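Local coordinates for tubulin-like protein CetZ (Methanosaeta thermophila, PDB 3ZID) that binds guanine nucleotides as a GTPase of the tubulin/FtsZ superfamily and is probably involved in the control of archaeal cell shape, at residues 142-147 / 329-334; 227-232 / 323-328; 177-182 / 258-263; 136-141 / 170-175; 252-257 / 316-321. All coordinates share one frame; numbering follows the deposited sequence.

Contact 1: residues 142-147 / 329-334; sequences VLPFRE and VELYEK. With GDP (guanosine-5'-diphosphate), chain C.
The better packed part of this contact is apolar: the buried L143 and P144 against L331. L331 CD1 meets P144 CG at 4.2 Å. L331 CD2 faces L143 CD2 at 4.4 Å. L153 of helix 150-165 touches P144 and L331 as well. The outer part is polar and looser. R146 is exposed, with CG anti to the backbone N (chi1 177°) and a bend at chi3 (-74°). It crosses E330 and K334 obliquely. The firm bond here lies within the helix: K334 NZ donates to E330 OE2 at 2.7 Å, from above the carboxylate plane. R146 NH2 is 3.7 Å from E330 OE2, a long salt bridge of charge alone, since OE2 lies well out of the guanidinium plane. R146 NE stands 3.3 Å from K334 NZ, two like charges with no bond between them; the shared E330 carboxylate probably offsets their repulsion. The other side of segment 142-147 serves the nucleotide: V142 CG1 is 3.9 Å from GDP N2, and P144 and F145 border the ribose hydroxyls. The contact sets the start of the long helix 326-369 against the end of strand 136-143, next to helix 150-165.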
# COMPACT_ATOMS: atom_id res chain seq x y z
N VAL A 142 2.10 -1.01 2.26
CA VAL A 142 1.61 -1.02 3.64
C VAL A 142 2.72 -0.69 4.65
O VAL A 142 3.73 -1.39 4.72
CB VAL A 142 0.98 -2.37 3.99
CG1 VAL A 142 0.55 -2.39 5.43
CG2 VAL A 142 -0.20 -2.69 3.02
N LEU A 143 2.52 0.39 5.41
CA LEU A 143 3.52 0.89 6.38
C LEU A 143 3.41 0.20 7.72
O LEU A 143 2.31 -0.21 8.10
CB LEU A 143 3.34 2.39 6.59
CG LEU A 143 3.23 3.20 5.31
CD1 LEU A 143 2.97 4.66 5.63
CD2 LEU A 143 4.49 3.03 4.48
N PRO A 144 4.53 0.10 8.46
CA PRO A 144 4.55 -0.64 9.73
C PRO A 144 3.78 0.04 10.85
O PRO A 144 3.47 1.22 10.75
CB PRO A 144 6.05 -0.70 10.08
CG PRO A 144 6.63 0.50 9.44
CD PRO A 144 5.85 0.68 8.15
N PHE A 145 3.43 -0.72 11.88
CA PHE A 145 2.99 -0.14 13.15
C PHE A 145 4.14 0.68 13.73
O PHE A 145 5.29 0.31 13.57
CB PHE A 145 2.62 -1.23 14.15
CG PHE A 145 1.45 -2.05 13.74
CD1 PHE A 145 0.19 -1.49 13.65
CD2 PHE A 145 1.61 -3.40 13.47
CE1 PHE A 145 -0.90 -2.25 13.29
CE2 PHE A 145 0.53 -4.18 13.11
CZ PHE A 145 -0.73 -3.60 13.02
N ARG A 146 3.83 1.81 14.37
CA ARG A 146 4.83 2.72 14.94
C ARG A 146 5.86 2.03 15.83
O ARG A 146 7.07 2.26 15.71
CB ARG A 146 4.10 3.82 15.72
CG ARG A 146 4.97 4.84 16.46
CD ARG A 146 4.03 5.88 17.06
NE ARG A 146 3.53 6.75 16.00
CZ ARG A 146 2.37 7.41 16.03
NH1 ARG A 146 1.56 7.27 17.07
NH2 ARG A 146 2.02 8.18 15.01
N GLU A 147 5.39 1.16 16.72
CA GLU A 147 6.30 0.53 17.66
C GLU A 147 6.61 -0.89 17.24
O GLU A 147 6.90 -1.75 18.07
CB GLU A 147 5.76 0.60 19.09
CG GLU A 147 5.82 2.00 19.70
CD GLU A 147 4.99 2.13 20.97
OE1 GLU A 147 4.40 1.12 21.40
OE2 GLU A 147 4.93 3.24 21.54
N VAL A 329 8.08 11.40 6.84
CA VAL A 329 9.34 11.94 7.36
C VAL A 329 9.57 11.45 8.79
O VAL A 329 10.66 10.99 9.15
CB VAL A 329 9.38 13.48 7.28
CG1 VAL A 329 10.65 14.04 7.96
CG2 VAL A 329 9.32 13.91 5.81
N GLU A 330 8.49 11.47 9.57
CA GLU A 330 8.49 10.95 10.93
C GLU A 330 8.96 9.49 10.96
O GLU A 330 9.76 9.10 11.82
CB GLU A 330 7.08 11.08 11.52
CG GLU A 330 6.86 10.51 12.92
CD GLU A 330 5.37 10.48 13.31
OE1 GLU A 330 4.51 10.78 12.45
OE2 GLU A 330 5.06 10.14 14.48
N LEU A 331 8.48 8.70 10.00
CA LEU A 331 8.86 7.29 9.88
C LEU A 331 10.36 7.16 9.60
O LEU A 331 11.04 6.31 10.18
CB LEU A 331 8.04 6.62 8.78
CG LEU A 331 8.47 5.23 8.32
CD1 LEU A 331 8.46 4.29 9.51
CD2 LEU A 331 7.51 4.71 7.28
N TYR A 332 10.86 7.99 8.69
CA TYR A 332 12.28 7.98 8.35
C TYR A 332 13.17 8.30 9.55
O TYR A 332 14.17 7.62 9.79
CB TYR A 332 12.55 8.96 7.21
CG TYR A 332 12.46 8.28 5.87
CD1 TYR A 332 11.24 8.09 5.25
CD2 TYR A 332 13.61 7.79 5.25
CE1 TYR A 332 11.15 7.45 4.04
CE2 TYR A 332 13.54 7.15 4.03
CZ TYR A 332 12.30 6.98 3.43
OH TYR A 332 12.20 6.34 2.22
N GLU A 333 12.80 9.33 10.29
CA GLU A 333 13.54 9.76 11.46
C GLU A 333 13.57 8.64 12.51
O GLU A 333 14.60 8.40 13.15
CB GLU A 333 12.92 11.03 12.04
CG GLU A 333 13.05 12.27 11.16
CD GLU A 333 12.33 13.49 11.74
OE1 GLU A 333 11.60 13.34 12.75
OE2 GLU A 333 12.47 14.60 11.17
N LYS A 334 12.46 7.91 12.66
CA LYS A 334 12.44 6.81 13.62
C LYS A 334 13.34 5.66 13.19
O LYS A 334 14.00 5.03 14.03
CB LYS A 334 11.00 6.35 13.89
CG LYS A 334 10.20 7.42 14.63
CD LYS A 334 8.72 7.12 14.73
CE LYS A 334 7.99 8.20 15.52
NZ LYS A 334 6.50 8.03 15.46
PB GDP C . 7.17 -10.63 4.30
O1B GDP C . 7.03 -9.70 3.10
O2B GDP C . 6.28 -11.84 4.12
O3B GDP C . 8.62 -11.04 4.43
O3A GDP C . 6.79 -9.83 5.64
PA GDP C . 5.33 -9.24 5.93
O1A GDP C . 4.64 -10.02 7.00
O2A GDP C . 4.48 -9.09 4.69
O5' GDP C . 5.74 -7.78 6.42
C5' GDP C . 5.55 -7.44 7.78
C4' GDP C . 4.86 -6.08 7.83
O4' GDP C . 3.55 -6.24 7.26
C3' GDP C . 4.67 -5.68 9.27
O3' GDP C . 4.61 -4.25 9.28
C2' GDP C . 3.33 -6.27 9.60
O2' GDP C . 2.71 -5.51 10.63
C1' GDP C . 2.58 -6.09 8.30
N9 GDP C . 1.57 -7.12 8.02
C8 GDP C . 1.74 -8.45 8.02
N7 GDP C . 0.59 -9.07 7.65
C5 GDP C . -0.32 -8.11 7.41
C6 GDP C . -1.72 -8.06 6.96
O6 GDP C . -2.34 -9.11 6.76
N1 GDP C . -2.29 -6.86 6.82
C2 GDP C . -1.63 -5.72 7.06
N2 GDP C . -2.30 -4.56 6.89
N3 GDP C . -0.34 -5.67 7.47
C4 GDP C . 0.34 -6.82 7.64

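Contact 2: residues 227-232 / 323-328; sequences GGLRMG and ERAPGL
L229 carries most of this contact from the loop side. It is the third residue of a type II' beta turn, G227 to R230, closed by R230 N to G227 O at 2.8 Å. From CB the chain turns with CG anti to the carbonyl carbon (chi1 -61°). L229 CG then lies against E323 O at 3.3 Å. L229 CD2 rests on the same E323 O, also at 3.3 Å. L229 CD1 goes further, over the carbonyl carbon of R324, and ends 3.6 Å from A325 CB. A325 is the N-cap residue of helix 326-369, so the leucine packs just where that helix starts. On one side of L229, E323 bends at chi2 and brings OE2 to 3.5 Å from CA of G228. G228 has a positive phi (51°), and a side chain there would clash with this carboxylate. On the other side M231 is extended and meets L328 tip to tip, SD to CD1 at 3.4 Å. M171, I164 and L160 also touch this pair. L229 and M231 share backbone hydrogen bonds with L322 next door. With apolar groups and a backbone carbonyl meeting across the segments, shape fit more than polar pairing seats the turn against the helix start.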
# COMPACT_ATOMS: atom_id res chain seq x y z
N GLY A 227 1.17 12.78 -9.76
CA GLY A 227 1.35 14.16 -9.35
C GLY A 227 2.22 14.27 -8.11
O GLY A 227 2.48 13.27 -7.44
N GLY A 228 2.70 15.47 -7.84
CA GLY A 228 3.37 15.76 -6.58
C GLY A 228 4.48 14.80 -6.21
O GLY A 228 5.40 14.58 -6.99
N LEU A 229 4.38 14.20 -5.02
CA LEU A 229 5.36 13.22 -4.51
C LEU A 229 5.31 11.86 -5.18
O LEU A 229 6.16 11.02 -4.89
CB LEU A 229 5.13 12.95 -3.02
CG LEU A 229 5.23 14.05 -1.98
CD1 LEU A 229 4.85 13.46 -0.64
CD2 LEU A 229 6.64 14.63 -1.95
N ARG A 230 4.29 11.64 -6.00
CA ARG A 230 4.02 10.34 -6.63
C ARG A 230 3.68 9.29 -5.59
O ARG A 230 3.94 8.09 -5.75
CB ARG A 230 5.18 9.89 -7.52
CG ARG A 230 5.37 10.78 -8.73
CD ARG A 230 6.67 10.46 -9.42
NE ARG A 230 6.71 9.09 -9.92
CZ ARG A 230 6.29 8.73 -11.12
NH1 ARG A 230 5.78 9.63 -11.96
NH2 ARG A 230 6.39 7.46 -11.50
N MET A 231 3.11 9.77 -4.49
CA MET A 231 2.56 8.91 -3.47
C MET A 231 1.21 9.46 -3.12
O MET A 231 1.00 10.67 -3.17
CB MET A 231 3.43 8.95 -2.22
CG MET A 231 4.80 8.34 -2.35
SD MET A 231 5.70 8.73 -0.84
CE MET A 231 7.10 7.64 -0.93
N GLY A 232 0.32 8.59 -2.69
CA GLY A 232 -1.02 9.02 -2.35
C GLY A 232 -1.71 7.97 -1.54
O GLY A 232 -1.07 7.09 -0.96
N GLU A 323 1.34 16.27 -2.07
CA GLU A 323 2.43 17.22 -2.29
C GLU A 323 3.45 17.10 -1.16
O GLU A 323 4.65 17.23 -1.38
CB GLU A 323 1.91 18.66 -2.33
CG GLU A 323 0.99 18.98 -3.50
CD GLU A 323 1.69 18.89 -4.85
OE1 GLU A 323 2.81 19.41 -4.99
OE2 GLU A 323 1.11 18.29 -5.78
N ARG A 324 2.96 16.88 0.05
CA ARG A 324 3.78 16.77 1.25
C ARG A 324 3.35 15.55 2.07
O ARG A 324 2.17 15.16 2.04
CB ARG A 324 3.65 18.05 2.09
CG ARG A 324 3.89 19.30 1.27
CD ARG A 324 3.76 20.56 2.08
NE ARG A 324 2.40 21.10 2.07
CZ ARG A 324 1.61 21.09 3.13
NH1 ARG A 324 2.03 20.56 4.28
NH2 ARG A 324 0.40 21.62 3.06
N ALA A 325 4.29 14.94 2.77
CA ALA A 325 3.99 13.78 3.60
C ALA A 325 4.78 13.78 4.90
O ALA A 325 5.67 12.95 5.08
CB ALA A 325 4.31 12.51 2.83
N PRO A 326 4.44 14.69 5.83
CA PRO A 326 5.21 14.76 7.09
C PRO A 326 5.19 13.44 7.87
O PRO A 326 6.15 13.14 8.56
CB PRO A 326 4.52 15.89 7.86
CG PRO A 326 3.16 16.05 7.20
CD PRO A 326 3.38 15.71 5.76
N GLY A 327 4.12 12.66 7.73
CA GLY A 327 4.03 11.38 8.41
C GLY A 327 5.13 10.40 8.00
O GLY A 327 5.64 9.63 8.82
N LEU A 328 5.48 10.42 6.71
CA LEU A 328 6.58 9.60 6.19
C LEU A 328 7.93 10.09 6.69
O LEU A 328 8.84 9.29 6.93
CB LEU A 328 6.55 9.58 4.66
CG LEU A 328 5.39 8.77 4.05
CD1 LEU A 328 5.46 8.84 2.55
CD2 LEU A 328 5.43 7.33 4.51

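Contact 3: residues 177-182 / 258-263; sequences QYLKRF and GLLYPA
P262 lies over one face of the Y178 ring, a CH-pi contact with P262 CB 3.7 Å from the Y178 ring centroid and 13° off the normal. The two side chains run past each other in opposite directions. Y178 reaches there with CG anti to its backbone N (chi1 -177°), which lays Y178 CB against P262 CD at 3.7 Å. L259 O comes to the ring edge, near its plane, 4.1 Å from Y178 CE2. L179 crosses L260 obliquely. L179 CD1 is 3.9 Å from L260 CD2 and 3.5 Å from L260 O, while L179 CD2 touches L259 O at 3.7 Å. The leucine covers two successive carbonyl groups. P262 is the centre of an inverse gamma turn, closed by A263 N to Y261 O at 2.7 Å. Backbone bonds of L260 with D175 and L234 place this loop between the two sheets. Helix 176-179 begins with N176, a GTP-binding residue, so the contact lies just behind the nucleotide site, without touching GDP, where the parallel nucleotide-binding sheet of the tubulin/FtsZ fold meets the mixed sheet.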
# COMPACT_ATOMS: atom_id res chain seq x y z
N GLN A 177 -0.44 1.92 11.30
CA GLN A 177 -0.52 2.58 12.60
C GLN A 177 -1.80 3.38 12.74
O GLN A 177 -2.54 3.21 13.71
CB GLN A 177 0.70 3.49 12.82
CG GLN A 177 0.77 4.10 14.22
CD GLN A 177 0.74 3.06 15.32
OE1 GLN A 177 1.50 2.08 15.29
NE2 GLN A 177 -0.15 3.25 16.30
N TYR A 178 -2.07 4.22 11.76
CA TYR A 178 -3.26 5.04 11.80
C TYR A 178 -4.51 4.16 11.78
O TYR A 178 -5.51 4.48 12.43
CB TYR A 178 -3.27 5.99 10.60
CG TYR A 178 -4.45 6.93 10.63
CD1 TYR A 178 -4.53 7.93 11.60
CD2 TYR A 178 -5.50 6.79 9.73
CE1 TYR A 178 -5.61 8.79 11.63
CE2 TYR A 178 -6.60 7.65 9.77
CZ TYR A 178 -6.64 8.65 10.72
OH TYR A 178 -7.72 9.50 10.78
N LEU A 179 -4.43 3.03 11.09
CA LEU A 179 -5.61 2.18 10.91
C LEU A 179 -5.73 1.15 12.02
O LEU A 179 -6.78 0.51 12.17
CB LEU A 179 -5.57 1.49 9.54
CG LEU A 179 -5.59 2.43 8.32
CD1 LEU A 179 -5.54 1.64 7.02
CD2 LEU A 179 -6.82 3.34 8.33
N LYS A 180 -4.68 1.04 12.83
CA LYS A 180 -4.59 0.10 13.95
C LYS A 180 -5.81 0.13 14.86
O LYS A 180 -6.22 1.19 15.33
CB LYS A 180 -3.36 0.42 14.80
CG LYS A 180 -3.07 -0.56 15.93
CD LYS A 180 -1.91 -0.06 16.78
CE LYS A 180 -2.36 1.16 17.60
NZ LYS A 180 -1.35 1.69 18.58
N ARG A 181 -6.37 -1.06 15.09
CA ARG A 181 -7.55 -1.25 15.94
C ARG A 181 -7.40 -2.59 16.62
O ARG A 181 -6.56 -3.39 16.24
CB ARG A 181 -8.86 -1.21 15.15
CG ARG A 181 -9.09 0.04 14.33
CD ARG A 181 -9.19 1.25 15.21
NE ARG A 181 -8.72 2.45 14.53
CZ ARG A 181 -9.50 3.22 13.78
NH1 ARG A 181 -10.79 2.91 13.64
NH2 ARG A 181 -9.01 4.30 13.18
N PHE A 182 -8.22 -2.82 17.65
CA PHE A 182 -8.25 -4.08 18.39
C PHE A 182 -7.02 -4.33 19.24
O PHE A 182 -6.68 -5.49 19.49
CB PHE A 182 -8.52 -5.28 17.47
CG PHE A 182 -9.71 -5.10 16.59
CD1 PHE A 182 -10.99 -5.13 17.13
CD2 PHE A 182 -9.57 -4.90 15.23
CE1 PHE A 182 -12.10 -4.96 16.32
CE2 PHE A 182 -10.68 -4.73 14.42
CZ PHE A 182 -11.94 -4.77 14.97
N GLY A 258 -11.20 8.86 7.01
CA GLY A 258 -11.71 8.20 5.82
C GLY A 258 -10.59 7.62 4.93
O GLY A 258 -10.85 6.81 4.04
N LEU A 259 -9.36 8.08 5.18
CA LEU A 259 -8.19 7.74 4.37
C LEU A 259 -7.43 6.50 4.87
O LEU A 259 -7.53 6.15 6.04
CB LEU A 259 -7.24 8.94 4.33
CG LEU A 259 -7.85 10.23 3.78
CD1 LEU A 259 -6.85 11.37 3.94
CD2 LEU A 259 -8.29 10.09 2.34
N LEU A 260 -6.67 5.84 4.00
CA LEU A 260 -5.86 4.69 4.41
C LEU A 260 -4.52 5.15 5.03
O LEU A 260 -3.83 4.40 5.73
CB LEU A 260 -5.60 3.77 3.22
CG LEU A 260 -6.81 3.04 2.63
CD1 LEU A 260 -6.38 2.29 1.41
CD2 LEU A 260 -7.40 2.07 3.66
N TYR A 261 -4.21 6.42 4.78
CA TYR A 261 -3.02 7.07 5.28
C TYR A 261 -3.50 8.46 5.70
O TYR A 261 -4.17 9.12 4.93
CB TYR A 261 -1.97 7.15 4.16
CG TYR A 261 -0.76 8.01 4.51
CD1 TYR A 261 -0.75 9.38 4.25
CD2 TYR A 261 0.37 7.45 5.10
CE1 TYR A 261 0.36 10.16 4.57
CE2 TYR A 261 1.48 8.23 5.42
CZ TYR A 261 1.46 9.57 5.15
OH TYR A 261 2.55 10.34 5.48
N PRO A 262 -3.14 8.91 6.92
CA PRO A 262 -3.69 10.15 7.49
C PRO A 262 -3.16 11.45 6.88
O PRO A 262 -2.59 12.27 7.61
CB PRO A 262 -3.26 10.07 8.96
CG PRO A 262 -2.01 9.27 8.95
CD PRO A 262 -2.20 8.25 7.84
N ALA A 263 -3.36 11.65 5.59
CA ALA A 263 -3.04 12.94 4.97
C ALA A 263 -4.02 14.01 5.45
O ALA A 263 -5.19 13.73 5.72
CB ALA A 263 -3.05 12.83 3.46

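Contact 4: residues 136-141 / 170-175; sequences TIVPIA and GMILVD
Three backbone hydrogen bonds join these strands. I172 N donates to P139 O at 2.8 Å, nearly along the C=O axis. A141 N donates to I172 O at 2.8 Å, in the carbonyl plane. V174 N reaches A141 O at 2.9 Å, but from above the carbonyl plane, 32° out of it. Two of the acceptors also take a CA-H...O contact: M171 CA lies 3.4 Å from P139 O, and I140 CA lies near I172 O. P139 has no N-H, and its ring CD instead abuts G170 O. The strands run parallel, 10° apart, and belong to the beta-alpha-beta unit of strand 136-143, helix 150-165 and strand 172-175 in the Rossmann-like GTPase domain. The edge of 136-141 turned from 172-175 is bonded too, T136 and V138 pairing with strand 105-111. On one face I140 and I172 lie side by side, pointing the same way, with their CD1 atoms 3.5 Å apart. I140 CG2 also meets V174 CG2, and V138 CG1 meets the I172 tip. An alanine in place of I140 would remove CG1, CG2 and CD1, and would probably loosen the packing of I172 and V174. On the opposite face A141 CB sits 3.7 Å from M171 SD. At the strand end, D175 OD1 accepts from Q177 N and caps helix 176-179.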
# COMPACT_ATOMS: atom_id res chain seq x y z
N THR A 136 -0.46 0.73 -16.58
CA THR A 136 -0.45 1.55 -15.38
C THR A 136 -0.13 0.59 -14.24
O THR A 136 -0.86 -0.38 -14.00
CB THR A 136 -1.80 2.18 -15.16
OG1 THR A 136 -2.09 3.06 -16.24
CG2 THR A 136 -1.83 2.94 -13.82
N ILE A 137 0.99 0.83 -13.57
CA ILE A 137 1.47 -0.08 -12.52
C ILE A 137 1.48 0.66 -11.19
O ILE A 137 2.19 1.65 -11.04
CB ILE A 137 2.87 -0.61 -12.83
CG1 ILE A 137 2.87 -1.26 -14.22
CG2 ILE A 137 3.30 -1.61 -11.77
CD1 ILE A 137 4.18 -1.93 -14.62
N VAL A 138 0.69 0.17 -10.25
CA VAL A 138 0.46 0.89 -9.00
C VAL A 138 0.81 0.06 -7.78
O VAL A 138 0.14 -0.93 -7.47
CB VAL A 138 -1.01 1.31 -8.89
CG1 VAL A 138 -1.28 1.97 -7.54
CG2 VAL A 138 -1.40 2.23 -10.05
N PRO A 139 1.89 0.43 -7.09
CA PRO A 139 2.11 -0.27 -5.83
C PRO A 139 1.15 0.18 -4.72
O PRO A 139 0.77 1.36 -4.60
CB PRO A 139 3.57 0.08 -5.47
CG PRO A 139 3.87 1.30 -6.22
CD PRO A 139 3.06 1.23 -7.49
N ILE A 140 0.73 -0.81 -3.94
CA ILE A 140 -0.02 -0.59 -2.71
C ILE A 140 0.96 -0.91 -1.58
O ILE A 140 1.27 -2.08 -1.35
CB ILE A 140 -1.21 -1.54 -2.61
CG1 ILE A 140 -1.99 -1.55 -3.92
CG2 ILE A 140 -2.10 -1.17 -1.44
CD1 ILE A 140 -2.55 -0.21 -4.29
N ALA A 141 1.45 0.14 -0.92
CA ALA A 141 2.53 -0.01 0.07
C ALA A 141 2.03 0.09 1.52
O ALA A 141 1.60 1.17 1.95
CB ALA A 141 3.58 1.02 -0.18
N GLY A 170 2.82 6.18 -9.30
CA GLY A 170 2.28 6.58 -8.02
C GLY A 170 2.39 5.43 -7.06
O GLY A 170 2.98 4.39 -7.36
N MET A 171 1.83 5.61 -5.89
CA MET A 171 1.89 4.60 -4.88
C MET A 171 0.76 4.86 -3.92
O MET A 171 0.53 6.00 -3.51
CB MET A 171 3.26 4.67 -4.19
CG MET A 171 3.32 4.13 -2.80
SD MET A 171 5.01 3.73 -2.33
CE MET A 171 5.93 5.10 -3.00
N ILE A 172 0.00 3.82 -3.60
CA ILE A 172 -1.02 4.00 -2.58
C ILE A 172 -0.51 3.61 -1.21
O ILE A 172 -0.19 2.45 -0.96
CB ILE A 172 -2.27 3.24 -2.89
CG1 ILE A 172 -3.02 3.96 -4.03
CG2 ILE A 172 -3.18 3.20 -1.66
CD1 ILE A 172 -3.80 3.05 -4.93
N LEU A 173 -0.49 4.57 -0.30
CA LEU A 173 0.02 4.34 1.05
C LEU A 173 -1.06 3.80 1.96
O LEU A 173 -2.14 4.36 2.04
CB LEU A 173 0.57 5.65 1.62
CG LEU A 173 1.73 6.30 0.87
CD1 LEU A 173 2.07 7.64 1.52
CD2 LEU A 173 2.96 5.37 0.85
N VAL A 174 -0.75 2.73 2.68
CA VAL A 174 -1.64 2.17 3.68
C VAL A 174 -0.88 2.21 5.02
O VAL A 174 0.15 1.56 5.19
CB VAL A 174 -2.01 0.70 3.34
CG1 VAL A 174 -3.05 0.14 4.34
CG2 VAL A 174 -2.53 0.60 1.90
N ASP A 175 -1.39 3.00 5.96
CA ASP A 175 -0.69 3.18 7.24
C ASP A 175 -1.27 2.28 8.33
O ASP A 175 -2.30 2.59 8.90
CB ASP A 175 -0.76 4.64 7.67
CG ASP A 175 0.07 4.93 8.92
OD1 ASP A 175 0.79 4.02 9.41
OD2 ASP A 175 0.05 6.09 9.39

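Contact 5: residues 252-257 / 316-321; sequences NSLREV and VLSVLS
Both serines hold OG between the backbone N and the carbonyl carbon, S253 at chi1 75° and S318 at 58°. In S318 this aims the hydroxyl across to the loop, where S318 OG donates to S253 O at 2.8 Å. Here the loop after helix 246-252 covers strand 315-322 of the four-stranded mixed sheet. V316, S318 and L320 face the loop, while L317 and V319 point to the other side, toward helices 186-210 and 219-225. S253 OG is used differently: it donates to I250 O, back along its own chain, and packs against V316 CG1 at 3.5 Å. An alanine in place of S318 would remove OG and with it the bond to S253 O, and would probably weaken the hold of the loop on the strand. L254 crosses L320 obliquely, their CD2 atoms 3.6 Å apart. The same L254 CD2 also lies 3.5 Å from CB of S318. The S318 hydroxyl meets the S253 carbonyl from 51° above its plane.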
# COMPACT_ATOMS: atom_id res chain seq x y z
N ASN A 252 -16.38 13.40 4.02
CA ASN A 252 -16.00 12.29 4.91
C ASN A 252 -14.97 11.30 4.34
O ASN A 252 -14.28 10.61 5.08
CB ASN A 252 -17.25 11.53 5.31
CG ASN A 252 -18.06 12.27 6.33
OD1 ASN A 252 -17.55 13.17 6.98
ND2 ASN A 252 -19.35 11.96 6.40
N SER A 253 -14.93 11.17 3.01
CA SER A 253 -13.93 10.38 2.28
C SER A 253 -12.62 11.12 2.17
O SER A 253 -11.61 10.54 1.75
CB SER A 253 -14.41 10.02 0.89
OG SER A 253 -14.31 11.16 0.06
N LEU A 254 -12.64 12.43 2.45
CA LEU A 254 -11.41 13.20 2.39
C LEU A 254 -10.87 13.57 3.75
O LEU A 254 -9.79 14.14 3.85
CB LEU A 254 -11.58 14.48 1.58
CG LEU A 254 -11.92 14.30 0.12
CD1 LEU A 254 -12.21 15.67 -0.43
CD2 LEU A 254 -10.72 13.67 -0.53
N ARG A 255 -11.52 13.13 4.81
CA ARG A 255 -11.01 13.51 6.10
C ARG A 255 -10.16 12.33 6.52
O ARG A 255 -10.39 11.21 6.05
CB ARG A 255 -12.16 13.76 7.07
CG ARG A 255 -13.12 12.61 7.14
CD ARG A 255 -14.24 12.87 8.11
NE ARG A 255 -15.01 11.65 8.34
CZ ARG A 255 -16.05 11.55 9.15
NH1 ARG A 255 -16.47 12.61 9.83
NH2 ARG A 255 -16.68 10.38 9.28
N GLU A 256 -9.24 12.58 7.45
CA GLU A 256 -8.23 11.59 7.85
C GLU A 256 -8.84 10.24 8.16
O GLU A 256 -8.36 9.20 7.70
CB GLU A 256 -7.45 12.07 9.08
CG GLU A 256 -6.46 13.18 8.84
CD GLU A 256 -7.08 14.57 8.95
OE1 GLU A 256 -8.34 14.67 8.95
OE2 GLU A 256 -6.32 15.55 9.06
N VAL A 257 -9.91 10.26 8.94
CA VAL A 257 -10.60 9.05 9.38
C VAL A 257 -11.08 8.22 8.18
O VAL A 257 -11.30 7.02 8.30
CB VAL A 257 -11.74 9.40 10.36
CG1 VAL A 257 -12.44 8.15 10.87
CG2 VAL A 257 -11.17 10.18 11.53
N VAL A 316 -18.48 7.12 -1.69
CA VAL A 316 -17.51 7.95 -2.37
C VAL A 316 -16.14 7.34 -2.20
O VAL A 316 -15.75 6.91 -1.11
CB VAL A 316 -17.50 9.39 -1.80
CG1 VAL A 316 -16.43 10.23 -2.50
CG2 VAL A 316 -18.88 10.04 -1.98
N LEU A 317 -15.42 7.30 -3.31
CA LEU A 317 -14.01 6.96 -3.29
C LEU A 317 -13.21 8.18 -3.69
O LEU A 317 -13.49 8.83 -4.68
CB LEU A 317 -13.73 5.81 -4.26
CG LEU A 317 -12.24 5.44 -4.35
CD1 LEU A 317 -11.87 4.56 -3.21
CD2 LEU A 317 -11.97 4.73 -5.66
N SER A 318 -12.18 8.47 -2.91
CA SER A 318 -11.27 9.53 -3.27
C SER A 318 -9.87 8.96 -3.52
O SER A 318 -9.37 8.12 -2.76
CB SER A 318 -11.25 10.59 -2.17
OG SER A 318 -10.87 10.02 -0.92
N VAL A 319 -9.25 9.38 -4.61
CA VAL A 319 -7.89 8.99 -4.90
C VAL A 319 -7.12 10.27 -4.74
O VAL A 319 -7.38 11.23 -5.44
CB VAL A 319 -7.70 8.42 -6.32
CG1 VAL A 319 -6.24 7.97 -6.54
CG2 VAL A 319 -8.71 7.26 -6.58
N LEU A 320 -6.21 10.29 -3.78
CA LEU A 320 -5.44 11.49 -3.46
C LEU A 320 -3.99 11.31 -3.87
O LEU A 320 -3.44 10.22 -3.77
CB LEU A 320 -5.45 11.76 -1.96
CG LEU A 320 -6.78 12.08 -1.32
CD1 LEU A 320 -6.55 12.41 0.15
CD2 LEU A 320 -7.44 13.24 -2.05
N SER A 321 -3.41 12.39 -4.35
CA SER A 321 -1.99 12.49 -4.61
C SER A 321 -1.39 13.51 -3.64
O SER A 321 -1.95 14.59 -3.46
CB SER A 321 -1.80 12.98 -6.06
OG SER A 321 -0.46 13.27 -6.35

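How the contacts relate
Contacts 3, 4 and 5 are buried, while contacts 1 and 2 are only partly so. Contact 4 is the most central and the richest in backbone bonds, being strand on strand. Contact 5, away from the nucleotide, relies on one serine bond and leucine packing. Contacts 1 and 2 both use helix 326-369: contact 2 is mainly apolar at the helix start, and contact 1 adds a salt-bridge network to its apolar part. Contacts 1 and 4 share strand 136-143. Contact 3 sits between contacts 1 and 5, and joins contact 4 through a backbone bond. Contact 2 also meets contact 4, where G232 is backbone hydrogen-bonded to M171 and L173. Y261 of contact 3 touches L143 and L328.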